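Local coordinates for thioredoxin-like protein (Klebsiella pneumoniae subsp. pneumoniae MGH 78578, PDB 3TY1) that probably binds carbohydrate, as a putative member of the aldose 1-epimerase (galactose mutarotase-like) family, although its substrate and any catalytic activity are not established, at residues F261-A267 with T292-L298; N270-A275 with S287-R293. The contacts are given in a common frame with arbitrary orientation. Where two conformers were deposited one is given. Numbering follows the deposited sequence.

Contact 1: F261-A267 with T292-L298. With SO4 (sulfate ion), chain K.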
ATOM      1  N   PHE A 261      28.559  15.212  -6.939  1.00 35.94           N
ATOM      2  CA  PHE A 261      29.475  15.412  -8.057  1.00 38.98           C
ATOM      3  C   PHE A 261      29.326  14.274  -9.041  1.00 40.08           C
ATOM      4  O   PHE A 261      29.170  13.073  -8.654  1.00 38.61           O
ATOM      5  CB  PHE A 261      30.919  15.545  -7.565  1.00 40.55           C
ATOM      6  CG  PHE A 261      31.107  16.696  -6.608  1.00 41.70           C
ATOM      7  CD1 PHE A 261      31.331  17.983  -7.088  1.00 42.05           C
ATOM      8  CD2 PHE A 261      30.990  16.507  -5.240  1.00 40.08           C
ATOM      9  CE1 PHE A 261      31.453  19.062  -6.207  1.00 41.73           C
ATOM     10  CE2 PHE A 261      31.121  17.576  -4.355  1.00 38.41           C
ATOM     11  CZ  PHE A 261      31.369  18.849  -4.844  1.00 45.59           C
ATOM     12  N   ASN A 262      29.336  14.657 -10.309  1.00 38.69           N
ATOM     13  CA  ASN A 262      29.243  13.720 -11.404  1.00 39.73           C
ATOM     14  C   ASN A 262      30.616  13.442 -11.955  1.00 41.10           C
ATOM     15  O   ASN A 262      31.281  14.373 -12.398  1.00 43.33           O
ATOM     16  CB  ASN A 262      28.354  14.291 -12.480  1.00 39.35           C
ATOM     17  CG  ASN A 262      26.929  14.468 -12.020  1.00 41.33           C
ATOM     18  OD1 ASN A 262      26.373  13.614 -11.313  1.00 35.74           O
ATOM     19  ND2 ASN A 262      26.305  15.566 -12.462  1.00 38.58           N
ATOM     20  N   ILE A 263      30.991  12.168 -11.989  1.00 39.35           N
ATOM     21  CA  ILE A 263      32.330  11.720 -12.352  1.00 39.59           C
ATOM     22  C   ILE A 263      32.343  10.835 -13.595  1.00 43.69           C
ATOM     23  O   ILE A 263      31.434  10.028 -13.803  1.00 43.88           O
ATOM     24  CB  ILE A 263      32.977  10.921 -11.192  1.00 39.47           C
ATOM     25  CG1 ILE A 263      33.295  11.865 -10.016  1.00 37.19           C
ATOM     26  CG2 ILE A 263      34.270  10.146 -11.696  1.00 41.19           C
ATOM     27  CD1 ILE A 263      33.490  11.201  -8.641  1.00 35.96           C
ATOM     28  N   GLN A 264      33.369  11.051 -14.431  1.00 46.95           N
ATOM     29  CA  GLN A 264      33.670  10.156 -15.545  0.50 48.35           C
ATOM     30  C   GLN A 264      34.926   9.394 -15.128  1.00 46.78           C
ATOM     31  O   GLN A 264      36.051   9.938 -15.132  1.00 46.99           O
ATOM     32  CB  GLN A 264      33.828  10.892 -16.875  0.50 53.00           C
ATOM     33  CG  GLN A 264      32.723  10.530 -17.876  0.50 59.92           C
ATOM     34  CD  GLN A 264      32.713   9.031 -18.223  0.50 65.91           C
ATOM     35  OE1 GLN A 264      33.752   8.353 -18.174  0.50 66.27           O
ATOM     36  NE2 GLN A 264      31.537   8.514 -18.573  0.50 61.09           N
ATOM     37  N   PRO A 265      34.762   8.130 -14.726  1.00 42.72           N
ATOM     38  CA  PRO A 265      35.932   7.385 -14.215  1.00 43.03           C
ATOM     39  C   PRO A 265      36.893   6.880 -15.297  1.00 45.70           C
ATOM     40  O   PRO A 265      36.487   6.732 -16.425  1.00 47.18           O
ATOM     41  CB  PRO A 265      35.294   6.185 -13.527  1.00 44.12           C
ATOM     42  CG  PRO A 265      34.062   5.958 -14.300  1.00 45.08           C
ATOM     43  CD  PRO A 265      33.543   7.321 -14.616  1.00 46.27           C
ATOM     44  N   LEU A 266      38.155   6.663 -14.924  1.00 44.43           N
ATOM     45  CA  LEU A 266      39.151   5.975 -15.774  1.00 44.49           C
ATOM     46  C   LEU A 266      39.144   4.503 -15.363  1.00 44.40           C
ATOM     47  O   LEU A 266      38.740   4.164 -14.244  1.00 42.45           O
ATOM     48  CB  LEU A 266      40.530   6.565 -15.560  1.00 47.32           C
ATOM     49  CG  LEU A 266      40.702   7.990 -16.069  1.00 47.00           C
ATOM     50  CD1 LEU A 266      41.948   8.594 -15.438  1.00 52.83           C
ATOM     51  CD2 LEU A 266      40.746   7.997 -17.617  1.00 47.63           C
ATOM     52  N   ALA A 267      39.540   3.631 -16.270  1.00 43.53           N
ATOM     53  CA  ALA A 267      39.545   2.173 -16.024  1.00 44.06           C
ATOM     54  C   ALA A 267      40.883   1.583 -16.436  1.00 44.75           C
ATOM     55  O   ALA A 267      41.562   2.168 -17.238  1.00 43.29           O
ATOM     56  CB  ALA A 267      38.437   1.502 -16.832  1.00 46.50           C
ATOM     57  N   THR A 292      33.501  -0.555 -16.025  1.00 37.20           N
ATOM     58  CA  THR A 292      33.001   0.640 -16.717  1.00 39.96           C
ATOM     59  C   THR A 292      32.248   0.379 -18.042  1.00 42.22           C
ATOM     60  O   THR A 292      31.650   1.295 -18.591  1.00 43.05           O
ATOM     61  CB  THR A 292      34.106   1.692 -16.946  1.00 40.42           C
ATOM     62  OG1 THR A 292      35.144   1.096 -17.701  1.00 39.46           O
ATOM     63  CG2 THR A 292      34.675   2.208 -15.599  1.00 42.38           C
ATOM     64  N   ARG A 293      32.246  -0.852 -18.535  1.00 39.50           N
ATOM     65  CA  ARG A 293      31.349  -1.228 -19.644  1.00 41.43           C
ATOM     66  C   ARG A 293      29.916  -1.451 -19.190  1.00 42.70           C
ATOM     67  O   ARG A 293      28.987  -1.304 -19.969  1.00 42.10           O
ATOM     68  CB  ARG A 293      31.815  -2.511 -20.309  1.00 42.49           C
ATOM     69  CG  ARG A 293      33.160  -2.388 -20.985  1.00 45.54           C
ATOM     70  CD  ARG A 293      33.693  -3.751 -21.364  1.00 43.96           C
ATOM     71  NE  ARG A 293      33.916  -4.576 -20.182  1.00 45.19           N
ATOM     72  CZ  ARG A 293      34.341  -5.844 -20.218  1.00 53.41           C
ATOM     73  NH1 ARG A 293      34.623  -6.443 -21.371  1.00 52.26           N
ATOM     74  NH2 ARG A 293      34.510  -6.510 -19.091  1.00 47.55           N
ATOM     75  N   GLN A 294      29.749  -1.835 -17.922  1.00 39.42           N
ATOM     76  CA  GLN A 294      28.459  -2.102 -17.330  1.00 40.12           C
ATOM     77  C   GLN A 294      27.909  -0.861 -16.621  1.00 38.18           C
ATOM     78  O   GLN A 294      26.723  -0.580 -16.708  1.00 38.92           O
ATOM     79  CB  GLN A 294      28.601  -3.229 -16.281  1.00 37.35           C
ATOM     80  CG  GLN A 294      29.213  -4.542 -16.830  1.00 39.23           C
ATOM     81  CD  GLN A 294      29.492  -5.590 -15.743  1.00 34.85           C
ATOM     82  OE1 GLN A 294      29.562  -5.286 -14.551  1.00 33.97           O
ATOM     83  NE2 GLN A 294      29.645  -6.830 -16.163  1.00 31.86           N
ATOM     84  N   LEU A 295      28.787  -0.155 -15.915  1.00 36.15           N
ATOM     85  CA  LEU A 295      28.438   1.006 -15.100  1.00 38.24           C
ATOM     86  C   LEU A 295      29.425   2.130 -15.504  1.00 35.95           C
ATOM     87  O   LEU A 295      30.436   2.364 -14.845  1.00 40.07           O
ATOM     88  CB  LEU A 295      28.481   0.636 -13.603  1.00 37.14           C
ATOM     89  CG  LEU A 295      27.517  -0.439 -13.124  1.00 36.18           C
ATOM     90  CD1 LEU A 295      27.860  -0.872 -11.674  1.00 30.89           C
ATOM     91  CD2 LEU A 295      25.998   0.002 -13.218  1.00 32.03           C
ATOM     92  N   PRO A 296      29.144   2.809 -16.621  1.00 39.04           N
ATOM     93  CA  PRO A 296      30.124   3.784 -17.127  1.00 41.25           C
ATOM     94  C   PRO A 296      30.357   5.064 -16.368  1.00 40.63           C
ATOM     95  O   PRO A 296      31.391   5.704 -16.610  1.00 39.75           O
ATOM     96  CB  PRO A 296      29.634   4.081 -18.566  1.00 44.85           C
ATOM     97  CG  PRO A 296      28.506   3.179 -18.806  1.00 46.73           C
ATOM     98  CD  PRO A 296      27.967   2.764 -17.493  1.00 43.62           C
ATOM     99  N   VAL A 297      29.437   5.456 -15.480  1.00 38.58           N
ATOM    100  CA  VAL A 297      29.518   6.714 -14.755  1.00 38.54           C
ATOM    101  C   VAL A 297      29.533   6.494 -13.263  1.00 37.41           C
ATOM    102  O   VAL A 297      29.254   5.391 -12.796  1.00 35.75           O
ATOM    103  CB  VAL A 297      28.400   7.711 -15.165  1.00 39.09           C
ATOM    104  CG1 VAL A 297      28.578   8.057 -16.682  1.00 34.43           C
ATOM    105  CG2 VAL A 297      27.001   7.197 -14.834  1.00 41.36           C
ATOM    106  N   LEU A 298      29.926   7.539 -12.545  1.00 37.36           N
ATOM    107  CA  LEU A 298      30.045   7.488 -11.090  1.00 36.67           C
ATOM    108  C   LEU A 298      29.506   8.764 -10.460  1.00 35.84           C
ATOM    109  O   LEU A 298      29.797   9.860 -10.922  1.00 37.94           O
ATOM    110  CB  LEU A 298      31.511   7.273 -10.709  1.00 37.62           C
ATOM    111  CG  LEU A 298      31.894   7.147  -9.229  1.00 38.39           C
ATOM    112  CD1 LEU A 298      31.259   5.920  -8.647  1.00 30.28           C
ATOM    113  CD2 LEU A 298      33.428   7.021  -9.144  1.00 36.34           C
TER
HETATM  114  S   SO4 K 511      30.081  -7.460 -19.957  1.00 88.22           S
HETATM  115  O1  SO4 K 511      30.571  -6.071 -20.027  1.00 60.60           O
HETATM  116  O2  SO4 K 511      29.538  -7.848 -21.276  1.00 68.67           O
HETATM  117  O3  SO4 K 511      31.199  -8.370 -19.608  1.00 70.30           O
HETATM  118  O4  SO4 K 511      28.988  -7.612 -18.966  1.00 53.37           O
HETATM  119  O   HOH W   1      33.170   5.383 -18.367  1.00 50.07           O
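The two segments run antiparallel where strand 259-265 ends and strand 297-304 begins. These strands are neighbours in the mixed sheet of the supersandwich, and strand 231-234 flanks 259-265 on its other side. Ile263 and Leu298 form a hydrogen-bonded pair with CA atoms 5.0 Å apart. Ile263 N donates to Leu298 O at 2.8 Å, and Leu298 N donates to Ile263 O at 3.2 Å. Toward Pro265 the ladder stops: the next pair would be Pro265 with Pro296, and neither has an amide hydrogen. In the other direction it continues, Phe261 bonding with Leu300. Only the ends of the loop 292-296, Thr292 and Pro296, meet 261-267. Ile263 and Leu298 point to the same face, their CB atoms 4.0 Å apart, and Phe225 of strand 224-229 touches both. Pro265 lies against the loop: its CD is 3.3 Å from Pro296 O and 4.4 Å from Leu298 CB, and its CG is 4.0 Å from Thr292 CG2. Ala267 CB sits 3.4 Å from Thr292 OG1. Gln264 NE2 lies 3.5 Å from Val297 CG1, and water 1 donates to Gln264 OE1 at 3.0 Å and to Pro296 O at 2.5 Å. A sulfate, probably from the crystallisation liquor, accepts from Gln294 NE2 through its O4 at 3.0 Å. One pair of backbone bonds thus fixes the register, while proline contacts and a bridging water join strand end to loop.

Contact 2: N270-A275 with S287-R293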
ATOM      1  N   ASN A 270      41.361  -3.924 -18.537  1.00 45.62           N
ATOM      2  CA  ASN A 270      40.273  -4.895 -18.455  1.00 45.33           C
ATOM      3  C   ASN A 270      38.947  -4.211 -18.067  1.00 41.99           C
ATOM      4  O   ASN A 270      37.997  -4.886 -17.696  1.00 42.04           O
ATOM      5  CB  ASN A 270      40.640  -5.979 -17.442  1.00 44.17           C
ATOM      6  CG  ASN A 270      41.957  -6.648 -17.777  1.00 49.69           C
ATOM      7  OD1 ASN A 270      42.819  -6.785 -16.916  1.00 54.34           O
ATOM      8  ND2 ASN A 270      42.141  -7.011 -19.040  1.00 46.60           N
ATOM      9  N   HIS A 271      38.908  -2.880 -18.181  1.00 42.27           N
ATOM     10  CA  HIS A 271      37.713  -2.039 -17.972  1.00 43.86           C
ATOM     11  C   HIS A 271      37.264  -2.012 -16.529  1.00 41.19           C
ATOM     12  O   HIS A 271      36.130  -1.685 -16.248  1.00 45.53           O
ATOM     13  CB  HIS A 271      36.548  -2.468 -18.869  1.00 44.13           C
ATOM     14  CG  HIS A 271      36.915  -2.593 -20.308  1.00 51.86           C
ATOM     15  ND1 HIS A 271      36.884  -1.524 -21.175  1.00 63.11           N
ATOM     16  CD2 HIS A 271      37.327  -3.661 -21.031  1.00 57.77           C
ATOM     17  CE1 HIS A 271      37.272  -1.928 -22.373  1.00 65.46           C
ATOM     18  NE2 HIS A 271      37.554  -3.219 -22.310  1.00 62.05           N
ATOM     19  N   GLN A 272      38.161  -2.347 -15.617  1.00 40.08           N
ATOM     20  CA  GLN A 272      37.855  -2.354 -14.215  1.00 38.60           C
ATOM     21  C   GLN A 272      38.348  -1.036 -13.642  1.00 39.59           C
ATOM     22  O   GLN A 272      39.428  -0.536 -14.033  1.00 39.23           O
ATOM     23  CB  GLN A 272      38.553  -3.512 -13.501  1.00 38.44           C
ATOM     24  CG  GLN A 272      38.216  -4.915 -14.021  1.00 37.89           C
ATOM     25  CD  GLN A 272      36.731  -5.162 -14.109  1.00 44.64           C
ATOM     26  OE1 GLN A 272      36.034  -5.192 -13.088  1.00 40.13           O
ATOM     27  NE2 GLN A 272      36.232  -5.328 -15.341  1.00 40.19           N
ATOM     28  N   THR A 273      37.561  -0.472 -12.726  1.00 37.96           N
ATOM     29  CA  THR A 273      37.969   0.703 -11.989  1.00 38.83           C
ATOM     30  C   THR A 273      37.738   0.462 -10.491  1.00 40.20           C
ATOM     31  O   THR A 273      37.165  -0.556 -10.113  1.00 39.94           O
ATOM     32  CB  THR A 273      37.251   1.959 -12.488  1.00 41.41           C
ATOM     33  OG1 THR A 273      37.924   3.115 -11.976  1.00 45.40           O
ATOM     34  CG2 THR A 273      35.791   1.958 -12.065  1.00 35.70           C
ATOM     35  N   LEU A 274      38.201   1.397  -9.662  1.00 37.62           N
ATOM     36  CA  LEU A 274      38.198   1.229  -8.209  1.00 37.78           C
ATOM     37  C   LEU A 274      37.975   2.587  -7.591  1.00 37.52           C
ATOM     38  O   LEU A 274      38.655   3.547  -7.959  1.00 41.75           O
ATOM     39  CB  LEU A 274      39.543   0.628  -7.754  1.00 38.27           C
ATOM     40  CG  LEU A 274      39.793   0.103  -6.358  1.00 40.22           C
ATOM     41  CD1 LEU A 274      38.820  -1.020  -6.029  1.00 33.84           C
ATOM     42  CD2 LEU A 274      41.237  -0.381  -6.199  1.00 36.35           C
ATOM     43  N   ALA A 275      37.021   2.667  -6.674  1.00 33.70           N
ATOM     44  CA  ALA A 275      36.744   3.875  -5.911  1.00 33.39           C
ATOM     45  C   ALA A 275      36.681   3.518  -4.436  1.00 36.39           C
ATOM     46  O   ALA A 275      36.293   2.377  -4.061  1.00 37.22           O
ATOM     47  CB  ALA A 275      35.430   4.489  -6.377  1.00 30.98           C
ATOM     48  N   SER A 287      36.274  -0.029  -0.376  1.00 30.32           N
ATOM     49  CA  SER A 287      36.513   0.137  -1.815  1.00 32.45           C
ATOM     50  C   SER A 287      35.471  -0.629  -2.597  1.00 30.18           C
ATOM     51  O   SER A 287      34.945  -1.662  -2.120  1.00 29.21           O
ATOM     52  CB  SER A 287      37.909  -0.370  -2.198  1.00 34.57           C
ATOM     53  OG  SER A 287      38.037  -1.750  -2.011  1.00 33.03           O
ATOM     54  N   ILE A 288      35.149  -0.090  -3.757  1.00 28.52           N
ATOM     55  CA  ILE A 288      34.219  -0.698  -4.677  1.00 29.99           C
ATOM     56  C   ILE A 288      34.912  -0.816  -6.004  1.00 31.96           C
ATOM     57  O   ILE A 288      35.386   0.192  -6.571  1.00 32.32           O
ATOM     58  CB  ILE A 288      32.895   0.135  -4.872  1.00 29.86           C
ATOM     59  CG1 ILE A 288      32.248   0.483  -3.544  1.00 30.39           C
ATOM     60  CG2 ILE A 288      31.862  -0.608  -5.716  1.00 29.15           C
ATOM     61  CD1 ILE A 288      31.024   1.432  -3.680  1.00 29.10           C
ATOM     62  N   GLN A 289      34.985  -2.033  -6.506  1.00 31.28           N
ATOM     63  CA  GLN A 289      35.446  -2.291  -7.856  1.00 31.55           C
ATOM     64  C   GLN A 289      34.250  -2.470  -8.745  1.00 33.90           C
ATOM     65  O   GLN A 289      33.336  -3.195  -8.395  1.00 35.20           O
ATOM     66  CB  GLN A 289      36.307  -3.551  -7.934  1.00 30.72           C
ATOM     67  CG  GLN A 289      36.724  -3.987  -9.367  1.00 35.14           C
ATOM     68  CD  GLN A 289      37.499  -5.313  -9.389  1.00 36.10           C
ATOM     69  OE1 GLN A 289      37.947  -5.796  -8.353  1.00 40.00           O
ATOM     70  NE2 GLN A 289      37.600  -5.916 -10.558  1.00 36.67           N
ATOM     71  N   PHE A 290      34.278  -1.856  -9.923  1.00 33.20           N
ATOM     72  CA  PHE A 290      33.204  -2.029 -10.906  1.00 32.82           C
ATOM     73  C   PHE A 290      33.761  -1.969 -12.308  1.00 35.60           C
ATOM     74  O   PHE A 290      34.910  -1.578 -12.511  1.00 37.56           O
ATOM     75  CB  PHE A 290      32.014  -1.062 -10.683  1.00 32.70           C
ATOM     76  CG  PHE A 290      32.329   0.393 -10.842  1.00 36.23           C
ATOM     77  CD1 PHE A 290      32.889   1.105  -9.802  1.00 36.58           C
ATOM     78  CD2 PHE A 290      32.053   1.059 -12.040  1.00 40.66           C
ATOM     79  CE1 PHE A 290      33.206   2.462  -9.941  1.00 37.30           C
ATOM     80  CE2 PHE A 290      32.328   2.424 -12.172  1.00 35.55           C
ATOM     81  CZ  PHE A 290      32.894   3.120 -11.115  1.00 38.72           C
ATOM     82  N   ASP A 291      32.955  -2.440 -13.245  1.00 37.00           N
ATOM     83  CA  ASP A 291      33.287  -2.579 -14.652  1.00 37.60           C
ATOM     84  C   ASP A 291      32.661  -1.406 -15.418  1.00 39.85           C
ATOM     85  O   ASP A 291      31.418  -1.299 -15.496  1.00 35.68           O
ATOM     86  CB  ASP A 291      32.718  -3.920 -15.133  1.00 39.08           C
ATOM     87  CG  ASP A 291      33.172  -4.313 -16.534  1.00 37.19           C
ATOM     88  OD1 ASP A 291      33.039  -3.513 -17.503  1.00 42.27           O
ATOM     89  OD2 ASP A 291      33.694  -5.443 -16.673  1.00 42.48           O
ATOM     90  N   THR A 292      33.501  -0.555 -16.025  1.00 37.20           N
ATOM     91  CA  THR A 292      33.001   0.640 -16.717  1.00 39.96           C
ATOM     92  C   THR A 292      32.248   0.379 -18.042  1.00 42.22           C
ATOM     93  O   THR A 292      31.650   1.295 -18.591  1.00 43.05           O
ATOM     94  CB  THR A 292      34.106   1.692 -16.946  1.00 40.42           C
ATOM     95  OG1 THR A 292      35.144   1.096 -17.701  1.00 39.46           O
ATOM     96  CG2 THR A 292      34.675   2.208 -15.599  1.00 42.38           C
ATOM     97  N   ARG A 293      32.246  -0.852 -18.535  1.00 39.50           N
ATOM     98  CA  ARG A 293      31.349  -1.228 -19.644  1.00 41.43           C
ATOM     99  C   ARG A 293      29.916  -1.451 -19.190  1.00 42.70           C
ATOM    100  O   ARG A 293      28.987  -1.304 -19.969  1.00 42.10           O
ATOM    101  CB  ARG A 293      31.815  -2.511 -20.309  1.00 42.49           C
ATOM    102  CG  ARG A 293      33.160  -2.388 -20.985  1.00 45.54           C
ATOM    103  CD  ARG A 293      33.693  -3.751 -21.364  1.00 43.96           C
ATOM    104  NE  ARG A 293      33.916  -4.576 -20.182  1.00 45.19           N
ATOM    105  CZ  ARG A 293      34.341  -5.844 -20.218  1.00 53.41           C
ATOM    106  NH1 ARG A 293      34.623  -6.443 -21.371  1.00 52.26           N
ATOM    107  NH2 ARG A 293      34.510  -6.510 -19.091  1.00 47.55           N
TER
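Asp291 and Arg293 form the strongest polar group, a salt bridge within one segment. Arg293 NH2 lies 2.8 Å from Asp291 OD2, and Arg293 NE donates to Asp291 OD1 at 3.0 Å. Arg293 N also donates to Asp291 OD1, at 3.0 Å, which makes an Asx turn at the strand end. Gln272 ties this group to the other strand. Its NE2 donates to Asp291 OD2 at 2.9 Å and to Asn270 O at 3.0 Å, while its OE1 accepts from Gln289 NE2 at 3.1 Å. The backbones form an antiparallel ladder. Thr273 N donates to Phe290 O at 2.9 Å, and Ile288 N donates to Ala275 O at 2.7 Å; the return bonds complete both pairs. Past the strand end, Thr292 N donates to His271 O at 2.9 Å. The packing includes two CH-pi contacts: Arg293 CD lies 3.7 Å from the centroid of the His271 ring, and Thr273 CG2 lies 3.4 Å from that of Phe290. Leu274 CD1 meets Gln289 CB at 4.0 Å on the face shared with Gln272 and Asp291. These strands form a beta hairpin in a large antiparallel sheet, between strands 342-352 and 224-229. On the opposite face, Ala275 and Ile288 pack on Ile315, and Phe290 on Pro317, both residues of strand 311-318.

From the N terminus, the chain runs along strand 259-265 into Leu266 and Ala267, then enters strand 272-278. It turns back through strand 285-291 and leaves by 292-296 into strand 297-304. Contact 2 closes the inner loop as a hairpin. Contact 1 closes the outer loop around it, so the two are nested and do not cross. The segments share Thr292 and Arg293, but only Thr292 touches both partners, 261-267 and 270-275. The contacts also touch directly: Thr273 OG1 is 2.6 Å from Leu266 O, a probable hydrogen bond, and Leu298 CD1 packs 4.1 Å from Phe290 CZ. Together they join the large antiparallel sheet to the mixed sheet, consistent with the supersandwich fold.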